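Local coordinates for protein 5-formaminoimidazole-4-carboxamide-1-(beta)-D-ribofuranosyl 5'-monophosphate synthetase (Methanocaldococcus jannaschii, PDB 2R7L) that catalyses the ATP- and formate-dependent conversion of AICAR to FAICAR, a folate-independent step of purine biosynthesis, at residues K4-E9 and S107-M112; N206-Y211 and D226-S231. All blocks are in the same frame, centred on the assembly; numbering follows the deposited sequence.

Interaction 1: residues K4-E9 and S107-M112; sequences KDEILE and SFLVPM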
loop_
_atom_site.group_PDB
_atom_site.type_symbol
_atom_site.label_atom_id
_atom_site.label_comp_id
_atom_site.label_asym_id
_atom_site.label_seq_id
_atom_site.Cartn_x
_atom_site.Cartn_y
_atom_site.Cartn_z
ATOM N N LYS A 4 -21.395 29.741 19.725
ATOM C CA LYS A 4 -20.454 29.388 18.677
ATOM C C LYS A 4 -19.310 30.398 18.677
ATOM O O LYS A 4 -18.173 30.059 18.346
ATOM C CB LYS A 4 -21.146 29.362 17.312
ATOM C CG LYS A 4 -20.263 28.827 16.194
ATOM C CD LYS A 4 -21.052 28.585 14.921
ATOM C CE LYS A 4 -20.244 27.761 13.931
ATOM N NZ LYS A 4 -21.083 27.311 12.783
ATOM N N ASP A 5 -19.617 31.637 19.059
ATOM C CA ASP A 5 -18.612 32.690 19.151
ATOM C C ASP A 5 -17.667 32.452 20.322
ATOM O O ASP A 5 -16.466 32.671 20.205
ATOM C CB ASP A 5 -19.275 34.063 19.264
ATOM C CG ASP A 5 -20.013 34.454 18.000
ATOM O OD1 ASP A 5 -19.551 34.077 16.901
ATOM O OD2 ASP A 5 -21.054 35.140 18.101
ATOM N N GLU A 6 -18.209 31.996 21.445
ATOM C CA GLU A 6 -17.377 31.616 22.579
ATOM C C GLU A 6 -16.369 30.549 22.165
ATOM O O GLU A 6 -15.252 30.508 22.677
ATOM C CB GLU A 6 -18.227 31.069 23.725
ATOM C CG GLU A 6 -19.079 32.092 24.448
ATOM C CD GLU A 6 -19.833 31.483 25.618
ATOM O OE1 GLU A 6 -19.200 30.789 26.447
ATOM O OE2 GLU A 6 -21.060 31.700 25.712
ATOM N N ILE A 7 -16.775 29.676 21.244
ATOM C CA ILE A 7 -15.927 28.560 20.837
ATOM C C ILE A 7 -14.932 28.972 19.756
ATOM O O ILE A 7 -13.744 28.655 19.849
ATOM C CB ILE A 7 -16.760 27.327 20.399
ATOM C CG1 ILE A 7 -17.272 26.577 21.631
ATOM C CG2 ILE A 7 -15.930 26.380 19.539
ATOM C CD1 ILE A 7 -16.174 26.087 22.558
ATOM N N LEU A 8 -15.416 29.687 18.744
ATOM C CA LEU A 8 -14.555 30.190 17.676
ATOM C C LEU A 8 -13.444 31.082 18.223
ATOM O O LEU A 8 -12.311 31.042 17.738
ATOM C CB LEU A 8 -15.368 30.935 16.619
ATOM C CG LEU A 8 -16.236 30.057 15.712
ATOM C CD1 LEU A 8 -16.798 30.864 14.554
ATOM C CD2 LEU A 8 -15.455 28.853 15.194
ATOM N N GLU A 9 -13.772 31.870 19.244
ATOM C CA GLU A 9 -12.806 32.764 19.868
ATOM C C GLU A 9 -11.891 32.033 20.847
ATOM O O GLU A 9 -10.880 32.581 21.282
ATOM C CB GLU A 9 -13.512 33.942 20.549
ATOM C CG GLU A 9 -14.240 34.868 19.568
ATOM C CD GLU A 9 -14.851 36.094 20.234
ATOM O OE1 GLU A 9 -14.245 36.627 21.192
ATOM O OE2 GLU A 9 -15.936 36.531 19.791
ATOM N N SER A 107 -20.975 24.179 29.891
ATOM C CA SER A 107 -19.899 24.230 30.876
ATOM C C SER A 107 -18.563 23.725 30.310
ATOM O O SER A 107 -17.512 23.909 30.926
ATOM C CB SER A 107 -20.294 23.434 32.122
ATOM O OG SER A 107 -19.178 23.159 32.953
ATOM N N PHE A 108 -18.605 23.096 29.135
ATOM C CA PHE A 108 -17.404 22.498 28.538
ATOM C C PHE A 108 -16.801 23.404 27.467
ATOM O O PHE A 108 -17.161 23.319 26.295
ATOM C CB PHE A 108 -17.715 21.113 27.952
ATOM C CG PHE A 108 -16.496 20.275 27.708
ATOM C CD1 PHE A 108 -16.066 20.008 26.420
ATOM C CD2 PHE A 108 -15.773 19.766 28.769
ATOM C CE1 PHE A 108 -14.936 19.238 26.196
ATOM C CE2 PHE A 108 -14.640 18.998 28.548
ATOM C CZ PHE A 108 -14.226 18.735 27.263
ATOM N N LEU A 109 -15.882 24.273 27.880
ATOM C CA LEU A 109 -15.312 25.274 26.979
ATOM C C LEU A 109 -14.095 24.750 26.217
ATOM O O LEU A 109 -12.961 25.157 26.475
ATOM C CB LEU A 109 -14.955 26.546 27.754
ATOM C CG LEU A 109 -16.125 27.326 28.354
ATOM C CD1 LEU A 109 -15.618 28.419 29.283
ATOM C CD2 LEU A 109 -17.002 27.908 27.255
ATOM N N VAL A 110 -14.343 23.838 25.282
ATOM C CA VAL A 110 -13.303 23.288 24.421
ATOM C C VAL A 110 -13.927 23.054 23.060
ATOM O O VAL A 110 -15.037 22.539 22.977
ATOM C CB VAL A 110 -12.756 21.956 24.964
ATOM C CG1 VAL A 110 -11.479 21.549 24.219
ATOM C CG2 VAL A 110 -12.484 22.061 26.450
ATOM N N PRO A 111 -13.235 23.465 21.983
ATOM C CA PRO A 111 -13.767 23.238 20.645
ATOM C C PRO A 111 -14.144 21.771 20.468
ATOM O O PRO A 111 -13.456 20.890 20.982
ATOM C CB PRO A 111 -12.593 23.612 19.741
ATOM C CG PRO A 111 -11.838 24.621 20.526
ATOM C CD PRO A 111 -11.943 24.171 21.951
ATOM N N MET A 112 -15.237 21.514 19.762
ATOM C CA MET A 112 -15.774 20.160 19.676
ATOM C C MET A 112 -16.244 19.902 18.263
ATOM O O MET A 112 -16.955 20.721 17.693
ATOM C CB MET A 112 -16.941 19.985 20.650
ATOM C CG MET A 112 -16.908 18.682 21.441
ATOM S SD MET A 112 -18.355 18.464 22.506
ATOM C CE MET A 112 -19.658 18.568 21.270
#
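L109, which touches E6 across the contact, is gripped at both polar backbone atoms by helix 76-84. Its N is hydrogen-bonded to OE1 of Q79 and its O to NH1 of R83. The loop 107-112 is thus fastened to helix 76-84, and L109 forms the centre of an inverse gamma turn. Helix 4-11 meets the loop with its N-terminal part.

I7 carries the largest share of the contact. Its CG1 is anti to the carbonyl carbon, beside the backbone N (chi1 -79°). From there CD1 reaches the V110 peptide, 3.7 Å from V110 O and 3.8 Å from V110 C. The other branch goes to the proline: I7 CG2 lies 4.0 Å from P111 CA and 4.3 Å from P111 CB. The two branches of one isoleucine thus meet two successive residues of the loop. The backbones are close here, with I7 CA 5.7 Å from P111 CA.

E6 adds an outer, exposed contact. Its carboxylate atom OE1 stands 3.7 Å from the methyl CD2 of L109. The two side chains cross obliquely. OE2 of E6 accepts a weak hydrogen bond from S3 N.

The CB of V110 points away from helix 4-11, and its side chain packs on helix 76-84 and strand 87-89. The loop lies between helix 4-11 and helix 76-84, touching both. P111 is backbone-bonded to V89 of strand 87-89, at the edge of the parallel sheet.

The contact is mostly carbon packing, without a hydrogen bond between the two segments. A methyl of I7 faces a carbonyl oxygen, and the carboxylate of E6 faces a methyl of L109. The polar grip on the loop comes from Q79, R83 and V89, so the I7 contact depends on shape and burial.

Interaction 2: residues N206-Y211 and D226-S231; sequences NFCIHY and DKRYES. With ATP (adenosine-5'-triphosphate), chain E; AMZ (aminoimidazole 4-carboxamide ribonucleotide), chain F.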
loop_
_atom_site.group_PDB
_atom_site.type_symbol
_atom_site.label_atom_id
_atom_site.label_comp_id
_atom_site.label_asym_id
_atom_site.label_seq_id
_atom_site.Cartn_x
_atom_site.Cartn_y
_atom_site.Cartn_z
ATOM N N ASN A 206 -31.527 -6.488 11.782
ATOM C CA ASN A 206 -30.887 -5.274 12.272
ATOM C C ASN A 206 -29.775 -4.738 11.363
ATOM O O ASN A 206 -28.820 -5.449 11.020
ATOM C CB ASN A 206 -30.317 -5.513 13.666
ATOM C CG ASN A 206 -29.721 -4.257 14.284
ATOM O OD1 ASN A 206 -28.750 -4.338 15.026
ATOM N ND2 ASN A 206 -30.308 -3.097 13.993
ATOM N N PHE A 207 -29.917 -3.477 10.981
ATOM C CA PHE A 207 -28.878 -2.742 10.270
ATOM C C PHE A 207 -28.712 -1.416 10.977
ATOM O O PHE A 207 -29.585 -0.560 10.890
ATOM C CB PHE A 207 -29.311 -2.467 8.831
ATOM C CG PHE A 207 -29.449 -3.704 7.992
ATOM C CD1 PHE A 207 -28.351 -4.238 7.338
ATOM C CD2 PHE A 207 -30.684 -4.325 7.843
ATOM C CE1 PHE A 207 -28.475 -5.376 6.552
ATOM C CE2 PHE A 207 -30.815 -5.460 7.067
ATOM C CZ PHE A 207 -29.697 -5.991 6.421
ATOM N N CYS A 208 -27.615 -1.268 11.716
ATOM C CA CYS A 208 -27.232 0.026 12.250
ATOM C C CYS A 208 -26.363 0.706 11.195
ATOM O O CYS A 208 -25.235 0.297 10.939
ATOM C CB CYS A 208 -26.494 -0.126 13.580
ATOM S SG CYS A 208 -27.416 -1.100 14.837
ATOM N N ILE A 209 -26.919 1.733 10.564
ATOM C CA ILE A 209 -26.305 2.363 9.403
ATOM C C ILE A 209 -25.532 3.615 9.799
ATOM O O ILE A 209 -26.089 4.561 10.370
ATOM C CB ILE A 209 -27.375 2.701 8.348
ATOM C CG1 ILE A 209 -28.182 1.436 8.013
ATOM C CG2 ILE A 209 -26.730 3.283 7.101
ATOM C CD1 ILE A 209 -29.566 1.697 7.428
ATOM N N HIS A 210 -24.236 3.612 9.506
ATOM C CA HIS A 210 -23.380 4.720 9.909
ATOM C C HIS A 210 -23.136 5.678 8.743
ATOM O O HIS A 210 -22.517 5.319 7.733
ATOM C CB HIS A 210 -22.081 4.196 10.522
ATOM C CG HIS A 210 -22.299 3.136 11.561
ATOM N ND1 HIS A 210 -22.493 3.426 12.894
ATOM C CD2 HIS A 210 -22.370 1.787 11.456
ATOM C CE1 HIS A 210 -22.669 2.303 13.567
ATOM N NE2 HIS A 210 -22.594 1.294 12.718
ATOM N N TYR A 211 -23.659 6.891 8.876
ATOM C CA TYR A 211 -23.516 7.904 7.836
ATOM C C TYR A 211 -22.490 8.955 8.258
ATOM O O TYR A 211 -22.123 9.052 9.429
ATOM C CB TYR A 211 -24.842 8.631 7.574
ATOM C CG TYR A 211 -26.044 7.788 7.202
ATOM C CD1 TYR A 211 -26.482 7.722 5.888
ATOM C CD2 TYR A 211 -26.774 7.102 8.174
ATOM C CE1 TYR A 211 -27.597 6.980 5.540
ATOM C CE2 TYR A 211 -27.888 6.348 7.836
ATOM C CZ TYR A 211 -28.296 6.301 6.518
ATOM O OH TYR A 211 -29.389 5.564 6.164
ATOM N N ASP A 226 -23.422 -2.265 11.005
ATOM C CA ASP A 226 -23.251 -3.405 11.902
ATOM C C ASP A 226 -24.613 -3.895 12.383
ATOM O O ASP A 226 -25.625 -3.196 12.264
ATOM C CB ASP A 226 -22.394 -3.025 13.119
ATOM C CG ASP A 226 -23.119 -2.076 14.078
ATOM O OD1 ASP A 226 -23.277 -0.890 13.718
ATOM O OD2 ASP A 226 -23.516 -2.506 15.195
ATOM N N LYS A 227 -24.634 -5.109 12.915
ATOM C CA LYS A 227 -25.784 -5.572 13.674
ATOM C C LYS A 227 -25.335 -5.770 15.113
ATOM O O LYS A 227 -24.198 -6.173 15.365
ATOM C CB LYS A 227 -26.389 -6.843 13.068
ATOM C CG LYS A 227 -25.592 -8.106 13.271
ATOM C CD LYS A 227 -26.446 -9.326 12.978
ATOM C CE LYS A 227 -25.782 -10.582 13.485
ATOM N NZ LYS A 227 -26.725 -11.720 13.574
ATOM N N ARG A 228 -26.219 -5.455 16.054
ATOM C CA ARG A 228 -25.877 -5.503 17.467
ATOM C C ARG A 228 -25.702 -6.932 17.939
ATOM O O ARG A 228 -26.325 -7.852 17.405
ATOM C CB ARG A 228 -26.966 -4.843 18.312
ATOM C CG ARG A 228 -27.287 -3.416 17.935
ATOM C CD ARG A 228 -26.052 -2.548 18.027
ATOM N NE ARG A 228 -26.386 -1.179 18.392
ATOM C CZ ARG A 228 -25.709 -0.109 17.990
ATOM N NH1 ARG A 228 -24.655 -0.244 17.196
ATOM N NH2 ARG A 228 -26.091 1.099 18.381
ATOM N N TYR A 229 -24.856 -7.098 18.952
ATOM C CA TYR A 229 -24.627 -8.380 19.604
ATOM C C TYR A 229 -24.912 -8.102 21.070
ATOM O O TYR A 229 -24.094 -7.495 21.772
ATOM C CB TYR A 229 -23.178 -8.823 19.396
ATOM C CG TYR A 229 -22.920 -10.295 19.568
ATOM C CD1 TYR A 229 -23.869 -11.229 19.194
ATOM C CD2 TYR A 229 -21.709 -10.754 20.062
ATOM C CE1 TYR A 229 -23.639 -12.567 19.332
ATOM C CE2 TYR A 229 -21.464 -12.109 20.196
ATOM C CZ TYR A 229 -22.440 -13.004 19.830
ATOM O OH TYR A 229 -22.236 -14.354 19.958
ATOM N N GLU A 230 -26.091 -8.528 21.518
ATOM C CA GLU A 230 -26.629 -8.130 22.817
ATOM C C GLU A 230 -26.798 -9.313 23.780
ATOM O O GLU A 230 -27.104 -10.424 23.362
ATOM C CB GLU A 230 -27.946 -7.373 22.609
ATOM C CG GLU A 230 -27.743 -6.015 21.942
ATOM C CD GLU A 230 -28.990 -5.452 21.295
ATOM O OE1 GLU A 230 -29.918 -6.231 20.981
ATOM O OE2 GLU A 230 -29.030 -4.217 21.089
ATOM N N SER A 231 -26.555 -9.064 25.063
ATOM C CA SER A 231 -26.691 -10.079 26.107
ATOM C C SER A 231 -27.796 -9.642 27.087
ATOM O O SER A 231 -27.824 -8.491 27.495
ATOM C CB SER A 231 -25.363 -10.236 26.847
ATOM O OG SER A 231 -25.358 -11.385 27.680
HETATM P PG ATP E . -27.788 0.781 22.516
HETATM O O1G ATP E . -27.002 2.062 22.683
HETATM O O2G ATP E . -28.010 0.368 21.074
HETATM O O3G ATP E . -27.313 -0.339 23.411
HETATM P PB ATP E . -30.311 2.092 22.305
HETATM O O1B ATP E . -29.616 2.748 21.137
HETATM O O2B ATP E . -31.003 2.974 23.320
HETATM O O3B ATP E . -29.260 1.147 23.095
HETATM P PA ATP E . -32.704 0.497 22.412
HETATM O O1A ATP E . -33.898 1.261 21.900
HETATM O O2A ATP E . -32.425 0.347 23.883
HETATM O O3A ATP E . -31.383 1.067 21.663
HETATM O "O5'" ATP E . -32.798 -0.974 21.786
HETATM C "C5'" ATP E . -32.046 -2.028 22.364
HETATM C "C4'" ATP E . -32.319 -3.287 21.560
HETATM O "O4'" ATP E . -33.684 -3.693 21.717
HETATM C "C3'" ATP E . -32.129 -3.083 20.067
HETATM O "O3'" ATP E . -30.770 -3.280 19.667
HETATM C "C2'" ATP E . -33.063 -4.117 19.468
HETATM O "O2'" ATP E . -32.412 -5.384 19.383
HETATM C "C1'" ATP E . -34.192 -4.217 20.486
HETATM N N9 ATP E . -35.287 -3.339 20.031
HETATM C C8 ATP E . -35.384 -2.024 20.308
HETATM N N7 ATP E . -36.492 -1.492 19.737
HETATM C C5 ATP E . -37.134 -2.485 19.092
HETATM C C6 ATP E . -38.375 -2.605 18.296
HETATM N N6 ATP E . -39.170 -1.532 18.064
HETATM N N1 ATP E . -38.672 -3.820 17.795
HETATM C C2 ATP E . -37.884 -4.896 18.012
HETATM N N3 ATP E . -36.752 -4.859 18.733
HETATM C C4 ATP E . -36.326 -3.699 19.278
HETATM O O5 AMZ F . -20.688 -1.279 20.549
HETATM C C6 AMZ F . -21.712 -0.594 20.605
HETATM N N2 AMZ F . -22.706 -0.656 19.723
HETATM C C3A AMZ F . -21.920 0.396 21.739
HETATM C C7A AMZ F . -23.058 1.139 21.998
HETATM N N3 AMZ F . -24.199 1.147 21.306
HETATM N N1 AMZ F . -21.022 0.677 22.674
HETATM C C5 AMZ F . -21.579 1.579 23.494
HETATM N N AMZ F . -22.820 1.858 23.080
HETATM C C1 AMZ F . -23.758 2.817 23.712
HETATM C C2 AMZ F . -24.607 2.179 24.812
HETATM C C3 AMZ F . -23.919 2.618 26.092
HETATM O O2 AMZ F . -24.902 2.849 27.099
HETATM O O1 AMZ F . -25.917 2.753 24.739
HETATM O O AMZ F . -22.906 3.792 24.336
HETATM C C AMZ F . -23.309 3.961 25.698
HETATM C C4 AMZ F . -22.030 4.270 26.501
HETATM O O3 AMZ F . -21.082 3.220 26.337
HETATM P P AMZ F . -20.273 2.693 27.590
HETATM O OP1 AMZ F . -19.339 3.681 28.189
HETATM O O4 AMZ F . -21.349 2.209 28.682
HETATM O OP2 AMZ F . -19.480 1.360 27.118
#
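D226 holds CG between the backbone N and the carbonyl carbon (chi1 70°), and H210 holds CG anti to the carbonyl carbon (chi1 -49°). These torsions bring carboxylate and imidazole together. H210 NE2 donates to D226 OD1 at a modelled 2.5 Å, a very short bond whose exact length is doubtful. Ring and carboxylate are nearly coplanar, 24° apart.

The backbones form one antiparallel hydrogen-bonded pair. C208 N reaches D226 O at 2.8 Å, and D226 N reaches C208 O at 3.1 Å. Next to it, N206 OD1 accepts R228 N at 3.0 Å in the plane of its carbonyl. N206 ND2 is spent on S298 O.

The R228 chain bends at chi2 and chi3, and its guanidinium lies with one face over C208 SG. The amide N2 of the AICAR lies over the opposite face, 3.2 Å above the plane. NH1 gives a salt bridge to the syn lone pair of D226 OD2, 3.2 Å away, and NH2 pairs with D316. The gamma-phosphate O2G of ATP is at the edge, weakly bonded by NE and NH2. An alanine at R228 would probably leave D226 and D316 without their cationic mate and the gamma-phosphate without these weak bonds.

E230 grips the ATP ribose: its OE1 is 3.1 Å from O2', and OE2 is close to O3'. R238 of the third subunit pairs with OE1.

This ATP-grasp hairpin thus sets one arginine against both nucleotides, AICAR over a face and the ATP gamma-phosphate at the edge. The H210–D226–R228 chain of bonds is likely to fix its orientation.

Overall arrangement
From the N terminus, helix 4-11 comes first. Interaction 1 closes a loop of 97 residues that holds the four-stranded parallel sheet and its helices. It ties the start of the chain to the loop after helix 101-106. Further along, within the ATP-grasp region, interaction 2 closes a short loop of 14 residues. These are the rest of strands 205-214 and 219-230 and the turn that joins them, a hairpin of the five-stranded antiparallel sheet. The two contacts follow in series and neither nest nor cross. The centres of interactions 1 and 2 are about 32 Å apart, on opposite sides of the chain's centre. Interaction 1 lies away from the ligand pockets, whereas interaction 2 lines the substrate pocket.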